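Local coordinates for SCARECROW-LIKE protein 7 (Oryza sativa Japonica Group, PDB 5HYZ) that binds DNA in vitro and is a probable GRAS-family transcription factor in plant development, involved in resistance to environmental abiotic stress, at residues L127-A132 and K172-D177; I118-Q123 and A161-R166; S193-E198 and K230-A235. One frame throughout, in Å; residues are numbered along the deposited sequence.

Interaction 1: L127-A132 and K172-D177; sequences LLQALA and KLLGVD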
loop_
_atom_site.group_PDB
_atom_site.type_symbol
_atom_site.label_atom_id
_atom_site.label_comp_id
_atom_site.label_asym_id
_atom_site.label_seq_id
_atom_site.Cartn_x
_atom_site.Cartn_y
_atom_site.Cartn_z
ATOM N N LEU A 127 -5.573 11.659 6.183
ATOM C CA LEU A 127 -5.343 12.843 6.967
ATOM C C LEU A 127 -6.114 12.786 8.301
ATOM O O LEU A 127 -5.617 13.199 9.334
ATOM C CB LEU A 127 -5.807 14.126 6.186
ATOM C CG LEU A 127 -5.478 15.390 7.008
ATOM C CD1 LEU A 127 -3.961 15.763 6.972
ATOM C CD2 LEU A 127 -6.233 16.627 6.468
ATOM N N LEU A 128 -7.343 12.304 8.261
ATOM C CA LEU A 128 -8.121 12.200 9.516
ATOM C C LEU A 128 -7.377 11.311 10.529
ATOM O O LEU A 128 -7.250 11.632 11.705
ATOM C CB LEU A 128 -9.495 11.607 9.216
ATOM C CG LEU A 128 -10.480 12.627 8.579
ATOM C CD1 LEU A 128 -11.770 11.888 8.044
ATOM C CD2 LEU A 128 -10.815 13.724 9.600
ATOM N N GLN A 129 -6.915 10.175 10.051
ATOM C CA GLN A 129 -6.131 9.295 10.951
ATOM C C GLN A 129 -4.910 10.006 11.541
ATOM O O GLN A 129 -4.612 9.949 12.779
ATOM C CB GLN A 129 -5.710 8.060 10.167
ATOM C CG GLN A 129 -4.814 7.024 10.992
ATOM C CD GLN A 129 -5.638 6.270 11.997
ATOM O OE1 GLN A 129 -6.854 6.190 11.894
ATOM N NE2 GLN A 129 -4.961 5.692 13.011
ATOM N N ALA A 130 -4.202 10.729 10.664
ATOM C CA ALA A 130 -3.032 11.482 11.124
ATOM C C ALA A 130 -3.372 12.596 12.105
ATOM O O ALA A 130 -2.689 12.749 13.109
ATOM C CB ALA A 130 -2.249 12.040 9.899
ATOM N N LEU A 131 -4.438 13.368 11.848
ATOM C CA LEU A 131 -4.868 14.427 12.743
ATOM C C LEU A 131 -5.252 13.844 14.102
ATOM O O LEU A 131 -5.023 14.478 15.137
ATOM C CB LEU A 131 -6.098 15.211 12.147
ATOM C CG LEU A 131 -5.714 16.107 10.944
ATOM C CD1 LEU A 131 -6.966 16.616 10.182
ATOM C CD2 LEU A 131 -4.856 17.255 11.440
ATOM N N ALA A 132 -5.826 12.640 14.088
ATOM C CA ALA A 132 -6.326 12.086 15.350
ATOM C C ALA A 132 -5.167 11.796 16.230
ATOM O O ALA A 132 -5.304 11.862 17.453
ATOM C CB ALA A 132 -7.160 10.829 15.133
ATOM N N LYS A 172 -16.441 8.889 12.516
ATOM C CA LYS A 172 -17.078 8.345 13.753
ATOM C C LYS A 172 -16.122 7.410 14.520
ATOM O O LYS A 172 -16.059 7.466 15.770
ATOM C CB LYS A 172 -18.336 7.600 13.414
ATOM C CG LYS A 172 -19.409 8.579 13.001
ATOM C CD LYS A 172 -20.617 7.768 12.537
ATOM C CE LYS A 172 -21.721 8.693 12.006
ATOM N NZ LYS A 172 -22.625 7.821 11.226
ATOM N N LEU A 173 -15.360 6.616 13.766
ATOM C CA LEU A 173 -14.404 5.685 14.419
ATOM C C LEU A 173 -13.192 6.380 15.036
ATOM O O LEU A 173 -12.415 5.758 15.763
ATOM C CB LEU A 173 -13.903 4.674 13.403
ATOM C CG LEU A 173 -14.949 3.807 12.749
ATOM C CD1 LEU A 173 -14.243 2.872 11.767
ATOM C CD2 LEU A 173 -15.749 3.058 13.775
ATOM N N LEU A 174 -13.016 7.675 14.737
ATOM C CA LEU A 174 -12.028 8.493 15.445
ATOM C C LEU A 174 -12.542 9.357 16.563
ATOM O O LEU A 174 -11.747 10.031 17.217
ATOM C CB LEU A 174 -11.314 9.444 14.442
ATOM C CG LEU A 174 -10.723 8.766 13.206
ATOM C CD1 LEU A 174 -10.417 9.870 12.134
ATOM C CD2 LEU A 174 -9.460 7.992 13.543
ATOM N N GLY A 175 -13.874 9.441 16.729
ATOM C CA GLY A 175 -14.400 10.269 17.787
ATOM C C GLY A 175 -14.245 11.742 17.458
ATOM O O GLY A 175 -14.143 12.571 18.359
ATOM N N VAL A 176 -14.204 12.082 16.180
ATOM C CA VAL A 176 -14.042 13.533 15.842
ATOM C C VAL A 176 -15.253 14.098 15.141
ATOM O O VAL A 176 -15.857 13.405 14.309
ATOM C CB VAL A 176 -12.827 13.805 14.930
ATOM C CG1 VAL A 176 -11.608 13.292 15.542
ATOM C CG2 VAL A 176 -12.962 13.077 13.668
ATOM N N ASP A 177 -15.626 15.336 15.514
ATOM C CA ASP A 177 -16.754 16.032 14.840
ATOM C C ASP A 177 -16.322 16.329 13.413
ATOM O O ASP A 177 -15.229 16.883 13.214
ATOM C CB ASP A 177 -17.117 17.316 15.595
ATOM C CG ASP A 177 -18.388 18.037 15.048
ATOM O OD1 ASP A 177 -19.255 17.403 14.395
ATOM O OD2 ASP A 177 -18.526 19.262 15.330
#

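Interaction 2: I118-Q123 and A161-R166; sequences IVQGIQ and AATNTR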
loop_
_atom_site.group_PDB
_atom_site.type_symbol
_atom_site.label_atom_id
_atom_site.label_comp_id
_atom_site.label_asym_id
_atom_site.label_seq_id
_atom_site.Cartn_x
_atom_site.Cartn_y
_atom_site.Cartn_z
ATOM N N ILE A 118 -11.410 16.697 -5.772
ATOM C CA ILE A 118 -11.460 15.409 -5.073
ATOM C C ILE A 118 -11.843 14.249 -6.005
ATOM O O ILE A 118 -12.655 14.404 -6.886
ATOM C CB ILE A 118 -12.435 15.462 -3.866
ATOM C CG1 ILE A 118 -12.442 14.154 -3.070
ATOM C CG2 ILE A 118 -13.894 15.732 -4.336
ATOM C CD1 ILE A 118 -13.013 14.359 -1.657
ATOM N N VAL A 119 -11.215 13.082 -5.831
ATOM C CA VAL A 119 -11.609 11.905 -6.615
ATOM C C VAL A 119 -12.354 10.929 -5.682
ATOM O O VAL A 119 -13.545 10.808 -5.746
ATOM C CB VAL A 119 -10.352 11.206 -7.288
ATOM C CG1 VAL A 119 -10.825 9.984 -8.081
ATOM C CG2 VAL A 119 -9.661 12.243 -8.202
ATOM N N GLN A 120 -11.651 10.292 -4.772
ATOM C CA GLN A 120 -12.236 9.360 -3.809
ATOM C C GLN A 120 -11.789 9.902 -2.432
ATOM O O GLN A 120 -11.139 10.930 -2.281
ATOM C CB GLN A 120 -11.754 7.911 -3.970
ATOM C CG GLN A 120 -12.296 7.076 -5.165
ATOM C CD GLN A 120 -13.833 7.071 -5.357
ATOM O OE1 GLN A 120 -14.369 7.886 -6.098
ATOM N NE2 GLN A 120 -14.516 6.110 -4.744
ATOM N N GLY A 121 -12.159 9.226 -1.402
ATOM C CA GLY A 121 -11.821 9.934 -0.172
ATOM C C GLY A 121 -10.477 9.623 0.470
ATOM O O GLY A 121 -10.198 10.101 1.554
ATOM N N ILE A 122 -9.642 8.835 -0.187
ATOM C CA ILE A 122 -8.550 8.208 0.618
ATOM C C ILE A 122 -7.542 9.220 1.162
ATOM O O ILE A 122 -7.046 9.046 2.287
ATOM C CB ILE A 122 -7.855 7.094 -0.201
ATOM C CG1 ILE A 122 -7.019 6.220 0.783
ATOM C CG2 ILE A 122 -7.031 7.698 -1.285
ATOM C CD1 ILE A 122 -6.422 4.934 0.175
ATOM N N GLN A 123 -7.270 10.321 0.419
ATOM C CA GLN A 123 -6.367 11.318 1.006
ATOM C C GLN A 123 -6.886 11.803 2.357
ATOM O O GLN A 123 -6.150 12.021 3.320
ATOM C CB GLN A 123 -6.214 12.543 0.052
ATOM C CG GLN A 123 -5.198 13.589 0.650
ATOM C CD GLN A 123 -4.824 14.744 -0.335
ATOM O OE1 GLN A 123 -5.354 14.845 -1.465
ATOM N NE2 GLN A 123 -3.961 15.614 0.124
ATOM N N ALA A 161 -21.470 11.308 -3.077
ATOM C CA ALA A 161 -22.260 10.893 -1.934
ATOM C C ALA A 161 -21.672 9.679 -1.234
ATOM O O ALA A 161 -21.701 9.571 -0.020
ATOM C CB ALA A 161 -23.751 10.594 -2.396
ATOM N N ALA A 162 -21.180 8.733 -2.024
ATOM C CA ALA A 162 -20.601 7.551 -1.390
ATOM C C ALA A 162 -19.318 7.910 -0.611
ATOM O O ALA A 162 -19.065 7.354 0.439
ATOM C CB ALA A 162 -20.308 6.458 -2.436
ATOM N N THR A 163 -18.510 8.784 -1.196
ATOM C CA THR A 163 -17.291 9.272 -0.494
ATOM C C THR A 163 -17.649 10.025 0.798
ATOM O O THR A 163 -17.022 9.896 1.829
ATOM C CB THR A 163 -16.490 10.179 -1.428
ATOM O OG1 THR A 163 -15.971 9.412 -2.505
ATOM C CG2 THR A 163 -15.355 10.959 -0.703
ATOM N N ASN A 164 -18.668 10.876 0.720
ATOM C CA ASN A 164 -19.147 11.550 1.891
ATOM C C ASN A 164 -19.512 10.588 2.999
ATOM O O ASN A 164 -19.066 10.710 4.145
ATOM C CB ASN A 164 -20.380 12.411 1.442
ATOM C CG ASN A 164 -20.832 13.423 2.464
ATOM O OD1 ASN A 164 -20.510 13.347 3.632
ATOM N ND2 ASN A 164 -21.681 14.392 2.003
ATOM N N THR A 165 -20.351 9.614 2.659
ATOM C CA THR A 165 -20.733 8.602 3.634
ATOM C C THR A 165 -19.548 7.868 4.204
ATOM O O THR A 165 -19.428 7.721 5.412
ATOM C CB THR A 165 -21.694 7.596 2.995
ATOM O OG1 THR A 165 -22.904 8.345 2.757
ATOM C CG2 THR A 165 -22.019 6.472 3.966
ATOM N N ARG A 166 -18.647 7.482 3.315
ATOM C CA ARG A 166 -17.498 6.726 3.784
ATOM C C ARG A 166 -16.607 7.535 4.732
ATOM O O ARG A 166 -16.145 7.016 5.760
ATOM C CB ARG A 166 -16.729 6.237 2.558
ATOM C CG ARG A 166 -16.199 4.887 2.706
ATOM C CD ARG A 166 -15.478 4.380 1.443
ATOM N NE ARG A 166 -14.635 3.271 1.877
ATOM C CZ ARG A 166 -13.722 2.681 1.121
ATOM N NH1 ARG A 166 -13.522 3.110 -0.109
ATOM N NH2 ARG A 166 -13.018 1.685 1.613
HETATM O O HOH W 1 -16.106 10.697 -4.973
HETATM O O HOH W 2 -14.324 7.109 -1.194
#

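Interaction 3: S193-E198 and K230-A235; sequences SDFLVE and KSLSPA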
loop_
_atom_site.group_PDB
_atom_site.type_symbol
_atom_site.label_atom_id
_atom_site.label_comp_id
_atom_site.label_asym_id
_atom_site.label_seq_id
_atom_site.Cartn_x
_atom_site.Cartn_y
_atom_site.Cartn_z
ATOM N N SER A 193 -17.612 33.357 -0.652
ATOM C CA SER A 193 -18.665 33.065 0.289
ATOM C C SER A 193 -19.189 31.619 0.141
ATOM O O SER A 193 -19.793 31.083 1.063
ATOM C CB SER A 193 -19.842 34.061 0.125
ATOM O OG SER A 193 -20.343 33.916 -1.167
ATOM N N ASP A 194 -18.991 31.015 -1.031
ATOM C CA ASP A 194 -19.458 29.637 -1.269
ATOM C C ASP A 194 -18.756 28.612 -0.419
ATOM O O ASP A 194 -19.291 27.535 -0.177
ATOM C CB ASP A 194 -19.299 29.230 -2.723
ATOM C CG ASP A 194 -20.144 30.085 -3.654
ATOM O OD1 ASP A 194 -21.275 30.436 -3.240
ATOM O OD2 ASP A 194 -19.667 30.448 -4.749
ATOM N N PHE A 195 -17.572 28.970 0.090
ATOM C CA PHE A 195 -16.830 27.981 0.883
ATOM C C PHE A 195 -17.196 28.001 2.356
ATOM O O PHE A 195 -16.763 27.112 3.103
ATOM C CB PHE A 195 -15.319 28.233 0.656
ATOM C CG PHE A 195 -14.936 27.987 -0.770
ATOM C CD1 PHE A 195 -15.137 28.957 -1.769
ATOM C CD2 PHE A 195 -14.467 26.736 -1.151
ATOM C CE1 PHE A 195 -14.799 28.659 -3.110
ATOM C CE2 PHE A 195 -14.164 26.434 -2.441
ATOM C CZ PHE A 195 -14.330 27.376 -3.449
ATOM N N LEU A 196 -17.981 29.011 2.786
ATOM C CA LEU A 196 -18.506 29.058 4.158
ATOM C C LEU A 196 -17.380 28.926 5.209
ATOM O O LEU A 196 -17.487 28.180 6.188
ATOM C CB LEU A 196 -19.575 27.965 4.356
ATOM C CG LEU A 196 -20.734 28.125 3.371
ATOM C CD1 LEU A 196 -21.602 26.850 3.424
ATOM C CD2 LEU A 196 -21.590 29.312 3.847
ATOM N N VAL A 197 -16.295 29.667 4.994
ATOM C CA VAL A 197 -15.164 29.648 5.931
ATOM C C VAL A 197 -15.536 30.442 7.163
ATOM O O VAL A 197 -16.364 31.346 7.111
ATOM C CB VAL A 197 -13.863 30.206 5.288
ATOM C CG1 VAL A 197 -13.429 29.311 4.114
ATOM C CG2 VAL A 197 -14.031 31.679 4.895
ATOM N N GLU A 198 -15.006 30.028 8.300
ATOM C CA GLU A 198 -15.309 30.660 9.594
ATOM C C GLU A 198 -14.039 31.185 10.225
ATOM O O GLU A 198 -12.936 30.620 10.035
ATOM C CB GLU A 198 -15.974 29.667 10.530
ATOM C CG GLU A 198 -17.248 29.166 9.907
ATOM C CD GLU A 198 -18.094 28.337 10.817
ATOM O OE1 GLU A 198 -17.549 27.539 11.631
ATOM O OE2 GLU A 198 -19.330 28.488 10.708
ATOM N N LYS A 230 -6.367 32.102 -2.106
ATOM C CA LYS A 230 -5.676 33.064 -1.255
ATOM C C LYS A 230 -6.666 33.808 -0.402
ATOM O O LYS A 230 -6.399 34.121 0.756
ATOM C CB LYS A 230 -4.843 34.048 -2.150
ATOM C CG LYS A 230 -3.949 35.093 -1.405
ATOM C CD LYS A 230 -2.663 34.459 -0.801
ATOM C CE LYS A 230 -1.674 35.465 -0.114
ATOM N NZ LYS A 230 -0.518 34.721 0.643
ATOM N N SER A 231 -7.842 34.069 -0.947
ATOM C CA SER A 231 -8.848 34.834 -0.191
ATOM C C SER A 231 -9.383 34.061 1.009
ATOM O O SER A 231 -10.013 34.629 1.916
ATOM C CB SER A 231 -10.004 35.231 -1.100
ATOM O OG SER A 231 -10.896 34.152 -1.388
ATOM N N LEU A 232 -9.129 32.741 1.054
ATOM C CA LEU A 232 -9.578 31.959 2.203
ATOM C C LEU A 232 -8.608 32.015 3.381
ATOM O O LEU A 232 -8.806 31.372 4.424
ATOM C CB LEU A 232 -9.798 30.493 1.753
ATOM C CG LEU A 232 -10.724 30.313 0.553
ATOM C CD1 LEU A 232 -10.935 28.798 0.288
ATOM C CD2 LEU A 232 -12.120 30.987 0.787
ATOM N N SER A 233 -7.573 32.800 3.203
ATOM C CA SER A 233 -6.441 32.979 4.112
ATOM C C SER A 233 -5.893 31.619 4.615
ATOM O O SER A 233 -5.809 31.395 5.817
ATOM C CB SER A 233 -6.811 33.821 5.328
ATOM O OG SER A 233 -7.162 35.116 4.912
ATOM N N PRO A 234 -5.561 30.731 3.683
ATOM C CA PRO A 234 -5.135 29.382 4.126
ATOM C C PRO A 234 -3.831 29.378 4.890
ATOM O O PRO A 234 -2.864 30.119 4.630
ATOM C CB PRO A 234 -5.028 28.610 2.782
ATOM C CG PRO A 234 -4.825 29.722 1.719
ATOM C CD PRO A 234 -5.607 30.873 2.220
ATOM N N ALA A 235 -3.763 28.462 5.852
ATOM C CA ALA A 235 -2.534 28.179 6.554
ATOM C C ALA A 235 -1.522 27.588 5.621
ATOM O O ALA A 235 -0.279 27.739 5.822
ATOM C CB ALA A 235 -2.825 27.195 7.718
#

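Interaction 1: L127-A132 and K172-D177
L128, Q129 and A132 all meet one side chain, L174, which supplies 84 Å² of the 197 Å² buried between 127-132 and 172-177. L128 comes first: its CB lies 3.5 Å from L174 CD1, so the leucine touches with the base of its side chain. The same methyl sits 3.6 Å from the L128 carbonyl O, placing L174 CD1 against the helix backbone as well.

At Q129 the approach differs. CG lies anti to the backbone N (chi1 178°) and the chain then bends at chi2 (74°), which carries the amide round to L174 although its CB points away from 172-177. OE1 stands 3.6 Å from L174 CD2, and the two side chains cross at about a right angle. This touch is van der Waals; the polar need of OE1 is met by a hydrogen bond to S334 OG of the second subunit.

One turn further on, A132 CB reaches the same L174 methyl, CD2, at 4.0 Å. The two methyls of L174 thus divide the work, CD1 on L128 and CD2 on Q129 and A132. Just after L174 the chain leaves helical geometry at G175 (phi 73°), in a Schellman motif, and the L174 carbonyl O is hydrogen-bonded to K138 NZ.

L127 and L131 turn to helix 89-104, and L131, with L128 from the edge of the contact, rests on I142 of strand 141-148. L128 also touches F170, a turn earlier on helix 157-174, so the contact closes the far end of a helix-helix seam over the sheet.

Interaction 2: I118-Q123 and A161-R166
The turn from strand 110-118, which carries the VHIID motif, into helix 122-132 belongs to the beta-alpha-beta crossover of the Rossmann-like GRAS domain: the helix links strand 110-118 to the parallel strand 141-148. G121 holds the N-cap position of that helix, and here the turn meets T163 on the next helix, 157-174. The closest CA pair, G121 and T163, is 5.5 Å apart, a short spacing consistent with G121 offering only backbone to the threonine.

T163 accounts for 75 Å² of the 131 Å² buried, and its two branches do different jobs. CG2, anti to the backbone N, lies 3.7 Å from G121 N and equally close to G121 CA; from its other neighbour, I118 CD1, it is separated by 4.2 Å. This is the apolar part of the contact, continued by I118 on L160 and F180. Q120, which is exposed, adds a looser touch, with its CA 4.0 Å from T163 OG1.

At the protein-protein boundary, R166 sends its guanidinium to W341 of the second subunit, making a cation-pi contact and a hydrogen bond from R166 NH2 to the W341 carbonyl O of that subunit.

Polar linkage between the segments runs through water. The hydroxyl of T163, beside the backbone N (chi1 -67°), faces the turn and is hydrogen-bonded to S159 O within its own helix. Two waters join it to the turn: one donates to V119 O at 2.7 Å and lies 2.8 Å from T163 OG1, while the second accepts from G121 N at 3.0 Å and stands 3.1 Å from that same OG1.

Interaction 3: S193-E198 and K230-A235
L232 reaches across to F195 and V197 with a different methyl for each, and it contributes 77 Å² of the 143 Å² buried between 193-198 and 230-235. The enclosed side is the pair L232 and F195. L232 CD1 comes over one face of the phenyl ring, 4.2 Å from F195 CG, so it meets the ring near its attachment to CB. Both residues are buried, and both also touch V114 of the VHIID motif on strand 110-118; F195 is further covered by L183.

The solvent-facing side holds the closer touch but is less enclosed. V197 is partly exposed, and its CG1 approaches L232 CD2 at 3.9 Å, the two side chains crossing at about a right angle. CG1 is placed beside the backbone N (chi1 -63°), from where it meets the leucine. Further out, the CB of L196 points away from 230-235 and S233 is exposed. Both have positive phi (54° and 47°): L196 turns the chain sharply between F195 and V197, while S233 takes it out of helix 220-231 immediately after L232. Charged groups tie this outer loop down at a distance from the leucine, through a salt bridge from E198 to R141 and a hydrogen bond from the L196 carbonyl to R143.

The two segments lead into strands 202-208 and 236-242, which run parallel and side by side. Apolar residues from the connections are thereby laid against strand 110-118, the packing of helix ends and loops on a parallel sheet expected of the Rossmann-like core of a GRAS domain.

Interactions 1 and 2 join the same two helices, 122-132 and 157-174, with centres 15 Å apart: interaction 2 at the start of the first helix, interaction 1 at its end. Their segments alternate along the chain, and both touch the second subunit, so this helix pair contributes to the homodimer interface. Interaction 3 comes later in sequence, after both have closed; its centre is 22 Å from interaction 1 and 21 Å from interaction 2, and the second subunit does not touch it. All three border the parallel part of one sheet, where strand 110-118 both precedes the turn of interaction 2 and receives the side chains of interaction 3.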